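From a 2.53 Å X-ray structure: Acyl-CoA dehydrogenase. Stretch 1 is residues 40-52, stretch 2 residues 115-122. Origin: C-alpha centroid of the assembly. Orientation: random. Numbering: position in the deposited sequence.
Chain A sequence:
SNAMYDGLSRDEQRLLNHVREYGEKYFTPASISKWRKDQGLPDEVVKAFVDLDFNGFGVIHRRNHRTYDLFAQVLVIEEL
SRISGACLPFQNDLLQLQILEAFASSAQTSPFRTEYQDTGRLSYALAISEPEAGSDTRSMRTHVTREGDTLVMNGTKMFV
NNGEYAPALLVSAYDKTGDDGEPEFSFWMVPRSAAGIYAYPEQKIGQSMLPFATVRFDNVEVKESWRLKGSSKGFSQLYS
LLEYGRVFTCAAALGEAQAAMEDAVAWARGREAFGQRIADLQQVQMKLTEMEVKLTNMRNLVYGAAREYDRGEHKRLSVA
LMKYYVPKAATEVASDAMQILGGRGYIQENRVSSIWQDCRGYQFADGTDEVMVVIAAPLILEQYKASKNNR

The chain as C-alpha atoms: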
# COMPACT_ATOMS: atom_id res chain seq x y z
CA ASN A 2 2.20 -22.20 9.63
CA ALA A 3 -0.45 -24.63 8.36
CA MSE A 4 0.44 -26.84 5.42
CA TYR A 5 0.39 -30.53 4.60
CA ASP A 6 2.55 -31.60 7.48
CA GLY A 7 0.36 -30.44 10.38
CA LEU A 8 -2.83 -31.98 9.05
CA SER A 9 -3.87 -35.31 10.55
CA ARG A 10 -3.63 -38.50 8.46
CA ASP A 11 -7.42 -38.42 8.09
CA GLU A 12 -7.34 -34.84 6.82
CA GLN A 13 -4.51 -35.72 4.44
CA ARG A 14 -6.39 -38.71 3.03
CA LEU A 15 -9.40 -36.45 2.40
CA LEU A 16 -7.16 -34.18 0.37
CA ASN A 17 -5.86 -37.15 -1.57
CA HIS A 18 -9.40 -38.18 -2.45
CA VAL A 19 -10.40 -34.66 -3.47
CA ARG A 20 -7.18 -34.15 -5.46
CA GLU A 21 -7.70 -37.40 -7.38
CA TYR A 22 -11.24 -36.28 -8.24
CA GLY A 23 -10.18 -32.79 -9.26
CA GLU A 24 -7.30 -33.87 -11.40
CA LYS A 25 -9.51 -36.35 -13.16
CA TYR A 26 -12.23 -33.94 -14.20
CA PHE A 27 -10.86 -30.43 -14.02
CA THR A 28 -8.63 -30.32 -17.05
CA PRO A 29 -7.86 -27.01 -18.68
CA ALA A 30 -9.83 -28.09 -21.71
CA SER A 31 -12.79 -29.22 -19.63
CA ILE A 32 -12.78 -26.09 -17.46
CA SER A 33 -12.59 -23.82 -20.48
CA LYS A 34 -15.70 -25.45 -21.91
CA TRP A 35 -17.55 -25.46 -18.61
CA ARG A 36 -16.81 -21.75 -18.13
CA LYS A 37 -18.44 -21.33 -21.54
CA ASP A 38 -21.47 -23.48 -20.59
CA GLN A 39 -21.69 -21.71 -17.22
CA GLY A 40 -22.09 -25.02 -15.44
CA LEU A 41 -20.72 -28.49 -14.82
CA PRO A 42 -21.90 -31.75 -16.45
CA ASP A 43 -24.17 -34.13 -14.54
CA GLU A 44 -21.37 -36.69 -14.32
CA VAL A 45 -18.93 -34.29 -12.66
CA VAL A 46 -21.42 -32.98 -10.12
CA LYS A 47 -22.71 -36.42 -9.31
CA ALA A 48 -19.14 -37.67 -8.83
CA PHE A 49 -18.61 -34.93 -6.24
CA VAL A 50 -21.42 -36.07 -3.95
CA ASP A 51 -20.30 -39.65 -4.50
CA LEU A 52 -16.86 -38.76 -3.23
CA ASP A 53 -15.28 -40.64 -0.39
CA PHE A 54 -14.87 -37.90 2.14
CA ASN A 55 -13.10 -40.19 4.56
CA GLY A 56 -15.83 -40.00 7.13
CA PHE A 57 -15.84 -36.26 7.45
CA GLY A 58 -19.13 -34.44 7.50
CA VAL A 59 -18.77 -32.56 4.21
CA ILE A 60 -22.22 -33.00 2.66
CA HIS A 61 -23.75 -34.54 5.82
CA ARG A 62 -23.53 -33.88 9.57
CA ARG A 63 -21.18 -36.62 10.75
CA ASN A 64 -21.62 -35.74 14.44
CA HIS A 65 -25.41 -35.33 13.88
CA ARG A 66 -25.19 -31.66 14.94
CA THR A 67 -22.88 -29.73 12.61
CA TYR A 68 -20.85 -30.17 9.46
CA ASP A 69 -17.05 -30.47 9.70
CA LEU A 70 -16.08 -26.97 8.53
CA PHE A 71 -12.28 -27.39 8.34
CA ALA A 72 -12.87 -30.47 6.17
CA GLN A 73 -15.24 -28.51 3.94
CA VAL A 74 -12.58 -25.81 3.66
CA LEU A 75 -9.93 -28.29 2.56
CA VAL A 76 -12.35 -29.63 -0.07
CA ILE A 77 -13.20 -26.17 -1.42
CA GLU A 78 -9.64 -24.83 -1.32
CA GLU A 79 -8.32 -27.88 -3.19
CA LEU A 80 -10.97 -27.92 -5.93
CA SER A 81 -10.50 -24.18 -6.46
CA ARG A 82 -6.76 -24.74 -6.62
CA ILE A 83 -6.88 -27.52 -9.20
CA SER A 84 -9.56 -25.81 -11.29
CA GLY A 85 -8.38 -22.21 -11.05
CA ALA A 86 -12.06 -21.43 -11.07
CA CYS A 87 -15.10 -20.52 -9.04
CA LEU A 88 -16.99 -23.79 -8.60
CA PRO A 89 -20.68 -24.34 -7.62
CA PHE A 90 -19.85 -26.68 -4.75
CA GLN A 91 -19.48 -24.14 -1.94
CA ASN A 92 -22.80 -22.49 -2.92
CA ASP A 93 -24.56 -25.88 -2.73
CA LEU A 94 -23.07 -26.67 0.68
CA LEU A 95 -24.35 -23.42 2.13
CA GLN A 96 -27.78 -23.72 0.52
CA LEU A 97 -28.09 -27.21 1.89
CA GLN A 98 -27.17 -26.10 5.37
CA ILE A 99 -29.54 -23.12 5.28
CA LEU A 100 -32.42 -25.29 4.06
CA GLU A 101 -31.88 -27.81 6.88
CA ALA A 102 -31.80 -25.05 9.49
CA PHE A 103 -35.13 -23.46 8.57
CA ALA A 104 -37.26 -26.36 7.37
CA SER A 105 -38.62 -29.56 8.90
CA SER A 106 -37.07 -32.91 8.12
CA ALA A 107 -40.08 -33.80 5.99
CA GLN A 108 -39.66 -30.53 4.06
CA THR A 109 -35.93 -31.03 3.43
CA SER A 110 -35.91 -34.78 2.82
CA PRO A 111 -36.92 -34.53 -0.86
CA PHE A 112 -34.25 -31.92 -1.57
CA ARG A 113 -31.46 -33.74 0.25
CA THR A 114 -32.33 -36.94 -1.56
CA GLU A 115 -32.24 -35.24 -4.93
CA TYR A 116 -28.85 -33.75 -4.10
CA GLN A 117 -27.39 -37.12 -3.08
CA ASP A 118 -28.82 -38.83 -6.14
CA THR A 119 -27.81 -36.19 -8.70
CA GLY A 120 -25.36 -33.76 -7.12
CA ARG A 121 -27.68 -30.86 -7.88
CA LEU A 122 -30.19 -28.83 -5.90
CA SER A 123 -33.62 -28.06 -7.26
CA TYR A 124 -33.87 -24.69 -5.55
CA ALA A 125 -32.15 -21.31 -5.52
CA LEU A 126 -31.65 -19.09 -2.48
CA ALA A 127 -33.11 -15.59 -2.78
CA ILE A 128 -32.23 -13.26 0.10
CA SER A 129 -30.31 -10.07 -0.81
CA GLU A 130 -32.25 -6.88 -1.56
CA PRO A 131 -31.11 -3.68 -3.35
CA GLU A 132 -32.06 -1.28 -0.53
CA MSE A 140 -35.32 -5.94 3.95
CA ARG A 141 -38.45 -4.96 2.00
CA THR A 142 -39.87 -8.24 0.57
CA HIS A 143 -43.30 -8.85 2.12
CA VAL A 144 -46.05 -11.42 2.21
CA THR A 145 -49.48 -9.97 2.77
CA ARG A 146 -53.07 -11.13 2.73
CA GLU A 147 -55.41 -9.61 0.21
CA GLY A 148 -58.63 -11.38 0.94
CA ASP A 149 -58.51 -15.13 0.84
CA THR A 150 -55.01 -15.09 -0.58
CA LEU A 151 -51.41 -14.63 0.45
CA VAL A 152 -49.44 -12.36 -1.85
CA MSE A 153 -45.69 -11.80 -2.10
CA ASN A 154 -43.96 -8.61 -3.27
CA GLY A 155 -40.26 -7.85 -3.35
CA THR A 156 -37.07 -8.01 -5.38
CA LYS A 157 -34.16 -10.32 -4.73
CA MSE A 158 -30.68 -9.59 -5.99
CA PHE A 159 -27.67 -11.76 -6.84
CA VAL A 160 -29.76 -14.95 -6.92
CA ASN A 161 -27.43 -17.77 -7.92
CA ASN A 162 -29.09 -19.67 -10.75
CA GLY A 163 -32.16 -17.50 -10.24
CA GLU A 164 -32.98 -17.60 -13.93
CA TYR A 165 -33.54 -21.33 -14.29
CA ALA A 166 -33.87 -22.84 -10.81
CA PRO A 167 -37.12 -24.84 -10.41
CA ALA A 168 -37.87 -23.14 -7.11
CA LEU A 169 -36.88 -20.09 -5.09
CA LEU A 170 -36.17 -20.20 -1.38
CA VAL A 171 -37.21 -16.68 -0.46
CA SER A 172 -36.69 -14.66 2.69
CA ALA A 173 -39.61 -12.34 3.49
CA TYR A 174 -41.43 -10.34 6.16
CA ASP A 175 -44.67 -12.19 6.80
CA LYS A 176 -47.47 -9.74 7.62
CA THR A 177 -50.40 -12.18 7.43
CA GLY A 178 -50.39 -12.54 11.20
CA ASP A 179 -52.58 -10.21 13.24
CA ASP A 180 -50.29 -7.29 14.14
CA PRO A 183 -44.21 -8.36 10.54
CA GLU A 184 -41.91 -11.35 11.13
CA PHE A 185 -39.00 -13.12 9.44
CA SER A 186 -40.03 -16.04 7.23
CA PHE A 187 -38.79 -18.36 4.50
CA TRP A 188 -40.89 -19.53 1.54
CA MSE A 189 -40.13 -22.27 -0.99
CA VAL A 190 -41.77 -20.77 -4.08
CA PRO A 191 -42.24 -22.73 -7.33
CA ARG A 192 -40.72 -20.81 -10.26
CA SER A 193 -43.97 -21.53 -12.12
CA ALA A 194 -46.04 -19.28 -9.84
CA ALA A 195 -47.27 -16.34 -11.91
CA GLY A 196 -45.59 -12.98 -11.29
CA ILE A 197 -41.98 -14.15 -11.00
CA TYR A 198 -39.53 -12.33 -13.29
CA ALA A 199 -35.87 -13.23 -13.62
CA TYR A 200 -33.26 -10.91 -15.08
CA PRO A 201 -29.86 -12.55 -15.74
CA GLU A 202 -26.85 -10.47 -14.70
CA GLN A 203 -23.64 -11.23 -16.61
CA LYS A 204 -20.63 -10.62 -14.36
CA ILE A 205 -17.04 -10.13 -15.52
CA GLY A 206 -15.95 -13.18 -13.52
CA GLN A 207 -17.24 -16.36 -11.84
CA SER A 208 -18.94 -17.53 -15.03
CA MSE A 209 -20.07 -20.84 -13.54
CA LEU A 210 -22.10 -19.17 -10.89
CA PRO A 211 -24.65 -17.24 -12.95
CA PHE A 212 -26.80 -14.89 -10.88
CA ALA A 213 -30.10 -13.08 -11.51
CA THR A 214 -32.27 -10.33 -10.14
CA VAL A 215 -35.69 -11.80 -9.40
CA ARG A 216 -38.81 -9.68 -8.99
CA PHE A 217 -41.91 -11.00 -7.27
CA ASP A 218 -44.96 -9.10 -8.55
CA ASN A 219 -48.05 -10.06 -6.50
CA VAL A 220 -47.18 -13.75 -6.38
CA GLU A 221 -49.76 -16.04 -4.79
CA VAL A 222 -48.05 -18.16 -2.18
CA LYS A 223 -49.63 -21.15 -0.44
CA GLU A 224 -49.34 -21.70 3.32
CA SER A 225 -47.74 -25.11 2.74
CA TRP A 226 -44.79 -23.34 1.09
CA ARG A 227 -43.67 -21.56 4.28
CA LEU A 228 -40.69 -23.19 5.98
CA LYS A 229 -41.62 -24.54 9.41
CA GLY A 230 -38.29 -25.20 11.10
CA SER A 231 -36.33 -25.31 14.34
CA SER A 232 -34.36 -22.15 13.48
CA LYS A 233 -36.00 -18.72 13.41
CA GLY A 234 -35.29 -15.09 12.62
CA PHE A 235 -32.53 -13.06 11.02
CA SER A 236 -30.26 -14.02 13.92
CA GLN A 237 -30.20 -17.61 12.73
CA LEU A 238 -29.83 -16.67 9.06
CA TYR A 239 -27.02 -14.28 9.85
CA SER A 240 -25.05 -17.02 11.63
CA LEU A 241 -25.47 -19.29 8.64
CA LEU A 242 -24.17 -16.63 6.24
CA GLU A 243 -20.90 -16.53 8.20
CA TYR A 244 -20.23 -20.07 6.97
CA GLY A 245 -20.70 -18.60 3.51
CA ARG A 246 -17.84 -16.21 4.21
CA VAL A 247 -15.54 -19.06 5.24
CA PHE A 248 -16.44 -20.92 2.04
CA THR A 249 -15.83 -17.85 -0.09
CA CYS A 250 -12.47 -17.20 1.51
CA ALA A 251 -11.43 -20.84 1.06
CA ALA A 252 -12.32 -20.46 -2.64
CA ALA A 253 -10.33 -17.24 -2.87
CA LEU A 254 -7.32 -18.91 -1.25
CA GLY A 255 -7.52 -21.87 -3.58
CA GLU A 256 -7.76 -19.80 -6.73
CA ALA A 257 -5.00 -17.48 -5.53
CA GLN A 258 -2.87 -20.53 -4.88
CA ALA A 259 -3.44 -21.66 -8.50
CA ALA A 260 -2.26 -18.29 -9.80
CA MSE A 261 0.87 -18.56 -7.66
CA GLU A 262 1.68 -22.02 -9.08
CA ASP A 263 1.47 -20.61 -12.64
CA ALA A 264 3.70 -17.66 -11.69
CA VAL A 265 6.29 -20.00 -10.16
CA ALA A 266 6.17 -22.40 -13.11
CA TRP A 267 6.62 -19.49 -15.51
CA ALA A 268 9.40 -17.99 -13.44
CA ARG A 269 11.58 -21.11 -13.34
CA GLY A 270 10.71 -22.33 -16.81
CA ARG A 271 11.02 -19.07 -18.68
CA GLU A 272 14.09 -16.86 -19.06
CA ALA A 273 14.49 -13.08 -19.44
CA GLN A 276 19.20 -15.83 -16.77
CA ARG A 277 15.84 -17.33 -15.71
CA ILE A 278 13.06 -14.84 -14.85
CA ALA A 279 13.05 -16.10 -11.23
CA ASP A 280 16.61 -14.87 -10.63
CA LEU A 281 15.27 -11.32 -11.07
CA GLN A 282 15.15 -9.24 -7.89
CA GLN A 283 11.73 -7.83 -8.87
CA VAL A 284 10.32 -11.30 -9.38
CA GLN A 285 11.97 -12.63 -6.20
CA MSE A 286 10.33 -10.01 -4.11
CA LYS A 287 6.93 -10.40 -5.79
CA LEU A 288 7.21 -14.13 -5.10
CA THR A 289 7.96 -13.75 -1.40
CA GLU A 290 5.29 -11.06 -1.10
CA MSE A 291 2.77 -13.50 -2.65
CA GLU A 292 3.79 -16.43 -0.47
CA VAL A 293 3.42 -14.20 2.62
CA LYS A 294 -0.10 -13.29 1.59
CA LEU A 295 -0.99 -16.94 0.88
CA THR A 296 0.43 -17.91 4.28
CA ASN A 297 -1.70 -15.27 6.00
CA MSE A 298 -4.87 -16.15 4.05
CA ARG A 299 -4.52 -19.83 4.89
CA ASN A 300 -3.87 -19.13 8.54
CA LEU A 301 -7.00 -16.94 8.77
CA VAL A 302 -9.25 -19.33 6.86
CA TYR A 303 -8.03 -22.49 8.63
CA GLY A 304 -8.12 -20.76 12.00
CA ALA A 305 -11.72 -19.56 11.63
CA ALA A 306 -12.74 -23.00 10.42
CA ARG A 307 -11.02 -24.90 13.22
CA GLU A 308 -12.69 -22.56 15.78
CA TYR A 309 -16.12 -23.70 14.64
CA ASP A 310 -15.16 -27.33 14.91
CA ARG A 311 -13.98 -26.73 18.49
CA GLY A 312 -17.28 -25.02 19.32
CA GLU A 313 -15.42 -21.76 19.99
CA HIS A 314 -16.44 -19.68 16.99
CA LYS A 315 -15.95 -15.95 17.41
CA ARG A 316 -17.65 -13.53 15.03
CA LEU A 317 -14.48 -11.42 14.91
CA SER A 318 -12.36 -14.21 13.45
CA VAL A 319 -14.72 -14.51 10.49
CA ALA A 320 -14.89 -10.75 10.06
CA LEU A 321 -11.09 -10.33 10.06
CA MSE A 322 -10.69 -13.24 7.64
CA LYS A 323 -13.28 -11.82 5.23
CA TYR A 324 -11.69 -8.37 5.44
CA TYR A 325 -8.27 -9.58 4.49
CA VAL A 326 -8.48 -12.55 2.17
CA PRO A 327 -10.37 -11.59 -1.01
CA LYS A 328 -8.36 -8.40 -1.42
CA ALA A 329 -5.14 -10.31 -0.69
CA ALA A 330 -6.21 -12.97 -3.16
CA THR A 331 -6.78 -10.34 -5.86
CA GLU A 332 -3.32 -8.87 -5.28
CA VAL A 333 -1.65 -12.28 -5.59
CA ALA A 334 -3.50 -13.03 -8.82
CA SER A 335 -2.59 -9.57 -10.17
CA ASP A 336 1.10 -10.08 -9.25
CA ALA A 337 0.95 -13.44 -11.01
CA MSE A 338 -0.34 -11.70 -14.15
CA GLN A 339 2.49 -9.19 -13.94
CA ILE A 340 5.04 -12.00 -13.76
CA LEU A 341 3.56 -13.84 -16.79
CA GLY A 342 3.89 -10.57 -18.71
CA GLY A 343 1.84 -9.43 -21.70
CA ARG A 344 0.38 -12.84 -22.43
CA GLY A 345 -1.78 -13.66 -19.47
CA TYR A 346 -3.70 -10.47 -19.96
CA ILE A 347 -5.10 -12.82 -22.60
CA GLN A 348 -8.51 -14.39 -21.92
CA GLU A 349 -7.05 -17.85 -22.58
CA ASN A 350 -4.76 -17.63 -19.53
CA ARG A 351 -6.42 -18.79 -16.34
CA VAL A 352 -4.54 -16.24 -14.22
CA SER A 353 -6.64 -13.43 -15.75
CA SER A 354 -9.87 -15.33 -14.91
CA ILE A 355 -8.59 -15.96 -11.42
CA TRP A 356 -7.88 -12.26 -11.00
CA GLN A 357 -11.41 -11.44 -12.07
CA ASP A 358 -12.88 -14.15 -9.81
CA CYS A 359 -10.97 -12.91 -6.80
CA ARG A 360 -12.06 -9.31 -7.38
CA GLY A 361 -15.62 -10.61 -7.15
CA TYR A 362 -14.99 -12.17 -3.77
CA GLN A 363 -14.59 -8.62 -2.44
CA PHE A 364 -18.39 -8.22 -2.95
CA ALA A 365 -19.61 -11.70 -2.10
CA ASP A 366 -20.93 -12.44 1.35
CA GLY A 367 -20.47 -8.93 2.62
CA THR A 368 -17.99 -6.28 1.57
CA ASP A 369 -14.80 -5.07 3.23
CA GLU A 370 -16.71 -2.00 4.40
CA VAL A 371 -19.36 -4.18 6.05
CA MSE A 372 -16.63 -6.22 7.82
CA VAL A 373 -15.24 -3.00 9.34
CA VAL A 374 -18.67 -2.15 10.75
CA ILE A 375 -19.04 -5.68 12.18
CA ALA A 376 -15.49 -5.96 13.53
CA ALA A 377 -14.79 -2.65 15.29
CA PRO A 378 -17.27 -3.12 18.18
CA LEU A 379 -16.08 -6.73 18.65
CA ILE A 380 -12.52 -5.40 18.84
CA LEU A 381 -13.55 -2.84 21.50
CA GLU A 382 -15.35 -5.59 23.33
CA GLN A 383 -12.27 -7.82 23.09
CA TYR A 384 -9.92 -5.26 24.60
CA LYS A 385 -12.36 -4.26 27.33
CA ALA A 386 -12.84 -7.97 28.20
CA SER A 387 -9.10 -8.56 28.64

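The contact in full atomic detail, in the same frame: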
# COMPACT_ATOMS: atom_id res chain seq x y z
N GLY A 40 -21.59 -23.90 -16.20
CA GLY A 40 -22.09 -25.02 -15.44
C GLY A 40 -21.34 -26.31 -15.71
O GLY A 40 -20.71 -26.48 -16.76
N LEU A 41 -21.43 -27.22 -14.75
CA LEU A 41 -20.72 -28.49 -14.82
C LEU A 41 -21.65 -29.62 -15.27
O LEU A 41 -22.86 -29.59 -14.98
CB LEU A 41 -20.09 -28.82 -13.47
CG LEU A 41 -19.13 -27.81 -12.85
CD1 LEU A 41 -18.68 -28.30 -11.49
CD2 LEU A 41 -17.93 -27.58 -13.75
N PRO A 42 -21.09 -30.62 -15.97
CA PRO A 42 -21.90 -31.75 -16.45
C PRO A 42 -22.42 -32.59 -15.31
O PRO A 42 -21.80 -32.61 -14.24
CB PRO A 42 -20.91 -32.57 -17.31
CG PRO A 42 -19.70 -31.70 -17.49
CD PRO A 42 -19.67 -30.77 -16.32
N ASP A 43 -23.54 -33.28 -15.54
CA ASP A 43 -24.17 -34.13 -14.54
C ASP A 43 -23.18 -35.11 -13.92
O ASP A 43 -23.19 -35.34 -12.71
CB ASP A 43 -25.34 -34.93 -15.14
CG ASP A 43 -26.44 -34.04 -15.72
OD1 ASP A 43 -26.53 -32.85 -15.37
OD2 ASP A 43 -27.23 -34.56 -16.53
N GLU A 44 -22.32 -35.68 -14.76
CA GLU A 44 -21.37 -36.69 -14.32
C GLU A 44 -20.39 -36.14 -13.29
O GLU A 44 -20.07 -36.80 -12.30
CB GLU A 44 -20.61 -37.25 -15.52
CG GLU A 44 -19.61 -38.31 -15.13
CD GLU A 44 -18.52 -38.50 -16.16
OE1 GLU A 44 -18.56 -37.80 -17.20
OE2 GLU A 44 -17.62 -39.33 -15.93
N VAL A 45 -19.92 -34.92 -13.52
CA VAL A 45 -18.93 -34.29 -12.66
C VAL A 45 -19.55 -33.94 -11.31
O VAL A 45 -18.97 -34.16 -10.25
CB VAL A 45 -18.38 -33.02 -13.33
CG1 VAL A 45 -17.47 -32.26 -12.36
CG2 VAL A 45 -17.65 -33.38 -14.62
N VAL A 46 -20.72 -33.32 -11.35
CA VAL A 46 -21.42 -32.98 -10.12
C VAL A 46 -21.88 -34.19 -9.34
O VAL A 46 -21.86 -34.19 -8.13
CB VAL A 46 -22.61 -32.02 -10.32
CG1 VAL A 46 -22.18 -30.77 -11.05
CG2 VAL A 46 -23.75 -32.72 -11.01
N LYS A 47 -22.33 -35.22 -10.04
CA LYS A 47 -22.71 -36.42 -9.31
C LYS A 47 -21.48 -37.07 -8.66
O LYS A 47 -21.55 -37.58 -7.55
CB LYS A 47 -23.42 -37.40 -10.25
CG LYS A 47 -23.58 -38.81 -9.70
CD LYS A 47 -24.71 -38.89 -8.70
CE LYS A 47 -25.09 -40.34 -8.40
NZ LYS A 47 -25.77 -40.43 -7.08
N ALA A 48 -20.34 -37.04 -9.36
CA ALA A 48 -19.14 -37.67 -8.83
C ALA A 48 -18.68 -36.97 -7.55
O ALA A 48 -18.08 -37.58 -6.68
CB ALA A 48 -18.02 -37.67 -9.88
N PHE A 49 -19.00 -35.68 -7.43
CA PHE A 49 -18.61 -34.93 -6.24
C PHE A 49 -19.37 -35.41 -5.02
O PHE A 49 -18.78 -35.59 -3.97
CB PHE A 49 -18.81 -33.42 -6.43
CG PHE A 49 -18.69 -32.64 -5.16
CD1 PHE A 49 -17.45 -32.24 -4.68
CD2 PHE A 49 -19.83 -32.31 -4.42
CE1 PHE A 49 -17.31 -31.52 -3.49
CE2 PHE A 49 -19.72 -31.57 -3.22
CZ PHE A 49 -18.45 -31.18 -2.75
N VAL A 50 -20.68 -35.63 -5.13
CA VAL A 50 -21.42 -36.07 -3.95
C VAL A 50 -21.20 -37.55 -3.69
O VAL A 50 -21.55 -38.04 -2.63
CB VAL A 50 -22.93 -35.79 -4.06
CG1 VAL A 50 -23.19 -34.30 -3.98
CG2 VAL A 50 -23.51 -36.40 -5.34
N ASP A 51 -20.61 -38.24 -4.65
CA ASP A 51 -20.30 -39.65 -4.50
C ASP A 51 -18.91 -39.83 -3.94
O ASP A 51 -18.46 -40.95 -3.76
CB ASP A 51 -20.40 -40.37 -5.84
CG ASP A 51 -21.82 -40.64 -6.24
OD1 ASP A 51 -22.70 -40.61 -5.36
OD2 ASP A 51 -22.06 -40.87 -7.43
N LEU A 52 -18.24 -38.73 -3.67
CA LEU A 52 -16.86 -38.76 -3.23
C LEU A 52 -16.70 -39.43 -1.89
O LEU A 52 -17.58 -39.37 -1.05
CB LEU A 52 -16.32 -37.35 -3.11
CG LEU A 52 -15.48 -36.84 -4.27
CD1 LEU A 52 -15.10 -35.40 -4.02
CD2 LEU A 52 -14.26 -37.71 -4.44
N GLU A 115 -32.54 -35.60 -3.56
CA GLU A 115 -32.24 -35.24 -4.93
C GLU A 115 -30.76 -34.88 -5.07
O GLU A 115 -30.10 -35.24 -6.05
CB GLU A 115 -33.12 -34.09 -5.38
CG GLU A 115 -32.79 -33.62 -6.78
CD GLU A 115 -33.60 -32.43 -7.22
OE1 GLU A 115 -33.01 -31.53 -7.86
OE2 GLU A 115 -34.82 -32.40 -6.92
N TYR A 116 -30.23 -34.17 -4.08
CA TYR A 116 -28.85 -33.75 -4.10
C TYR A 116 -27.90 -34.94 -4.03
O TYR A 116 -26.88 -34.98 -4.73
CB TYR A 116 -28.58 -32.78 -2.94
CG TYR A 116 -27.15 -32.28 -2.86
CD1 TYR A 116 -26.57 -31.60 -3.93
CD2 TYR A 116 -26.38 -32.48 -1.72
CE1 TYR A 116 -25.27 -31.14 -3.86
CE2 TYR A 116 -25.07 -32.03 -1.63
CZ TYR A 116 -24.52 -31.35 -2.70
OH TYR A 116 -23.23 -30.90 -2.62
N GLN A 117 -28.23 -35.93 -3.21
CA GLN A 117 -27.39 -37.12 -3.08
C GLN A 117 -27.48 -38.02 -4.30
O GLN A 117 -26.52 -38.70 -4.66
CB GLN A 117 -27.77 -37.88 -1.81
CG GLN A 117 -27.43 -37.07 -0.56
CD GLN A 117 -27.91 -37.71 0.73
OE1 GLN A 117 -27.29 -37.52 1.78
NE2 GLN A 117 -29.01 -38.45 0.66
N ASP A 118 -28.62 -37.98 -4.97
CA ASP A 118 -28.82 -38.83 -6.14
C ASP A 118 -28.33 -38.17 -7.44
O ASP A 118 -28.06 -38.86 -8.41
CB ASP A 118 -30.30 -39.21 -6.28
CG ASP A 118 -30.80 -40.05 -5.11
OD1 ASP A 118 -29.98 -40.59 -4.34
OD2 ASP A 118 -32.04 -40.16 -4.95
N THR A 119 -28.22 -36.85 -7.46
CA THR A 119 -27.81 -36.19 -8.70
C THR A 119 -26.66 -35.20 -8.56
O THR A 119 -26.00 -34.87 -9.54
CB THR A 119 -28.98 -35.43 -9.34
OG1 THR A 119 -29.23 -34.23 -8.59
CG2 THR A 119 -30.23 -36.29 -9.36
N GLY A 120 -26.40 -34.74 -7.34
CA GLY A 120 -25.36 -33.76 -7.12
C GLY A 120 -25.81 -32.35 -7.42
O GLY A 120 -25.00 -31.44 -7.50
N ARG A 121 -27.11 -32.16 -7.59
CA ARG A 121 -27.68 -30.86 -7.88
C ARG A 121 -28.82 -30.56 -6.93
O ARG A 121 -29.39 -31.46 -6.34
CB ARG A 121 -28.15 -30.78 -9.32
CG ARG A 121 -27.04 -30.62 -10.33
CD ARG A 121 -27.57 -30.37 -11.73
NE ARG A 121 -26.73 -30.99 -12.74
CZ ARG A 121 -25.74 -30.36 -13.37
NH1 ARG A 121 -25.46 -29.11 -13.09
NH2 ARG A 121 -25.02 -31.00 -14.28
N LEU A 122 -29.12 -29.28 -6.76
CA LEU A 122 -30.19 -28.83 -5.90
C LEU A 122 -31.26 -28.23 -6.77
O LEU A 122 -30.97 -27.55 -7.74
CB LEU A 122 -29.69 -27.79 -4.91
CG LEU A 122 -28.99 -28.32 -3.67
CD1 LEU A 122 -28.54 -27.17 -2.80
CD2 LEU A 122 -29.91 -29.24 -2.89

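Helix 43-50 meets the last turn of a helix that begins earlier in the chain and finishes at Thr119, at a steep angle. Their N-to-C directions differ by 114°, and their axes come no nearer than 8.2 Å, yet the backbones approach far more closely where the second helix gives way to loop. The CA atoms of Lys47 and Gly120 lie 4.3 Å apart, and Gly120 CA sits 3.7 Å from Val46 O. Glycine suits this place on two counts. Its positive phi (81°) ends the helix at an angle that would jam a CB against the preceding carbonyl, and a CB would also point at the first helix, lying 2.3 Å from Val46 O and 3.0 Å from Lys47 N. With no side chain in the way, the turn rests directly on the helix backbone.

The valines one helical turn apart, Val46 and Val50, both direct CA-to-CB toward the second stretch and fill the space beside this glycine. Val50 CG2 is 3.7 Å from Gly120 CA, while Val50 CG1 lies over one face of the Tyr116 ring, 3.5 Å from Tyr116 CZ, in a CH-pi contact. Tyr116, with chi1 at t, brings its phenol end in from the side; its OH reaches the edge of the Phe49 ring, 3.6 Å from Phe49 CE2. Val46 CG2 packs 3.4 Å from Thr119 O and also covers one face of the Arg121 guanidinium.

Polar groups secure the contact near the start of the first helix and again from Lys47 in its middle. Near its start, Arg121, which has the most area covered of any residue here, extends to Leu41 and Asp43. Its NH2 donates to Leu41 O at 2.7 Å and to Asp43 OD1 at 2.6 Å, the latter within a salt bridge; Arg121 NE adds a weak bond to Asp43 OD1 at 3.2 Å. These acceptors lie at the guanidinium edge, leaving a face free for Val46. A long side chain ending in a flat guanidinium with several N-H donors fits this dual role.

Farther along, Lys47 uses its length to reach the carbonyls exposed at the end of the second helix: Lys47 NZ bonds to Gln117 O at 3.1 Å and, weakly, to Asp118 O at 3.1 Å. Asp51 OD1, 3.5 Å from Lys47 NZ, forms a salt bridge within the first stretch.

Thr119 braces the turn itself. Its CA-to-CB bond points away from the first helix, and its OG1 donates to Glu115 O (2.9 Å) while accepting from Arg121 N (3.1 Å), tying the departing chain back to the helix.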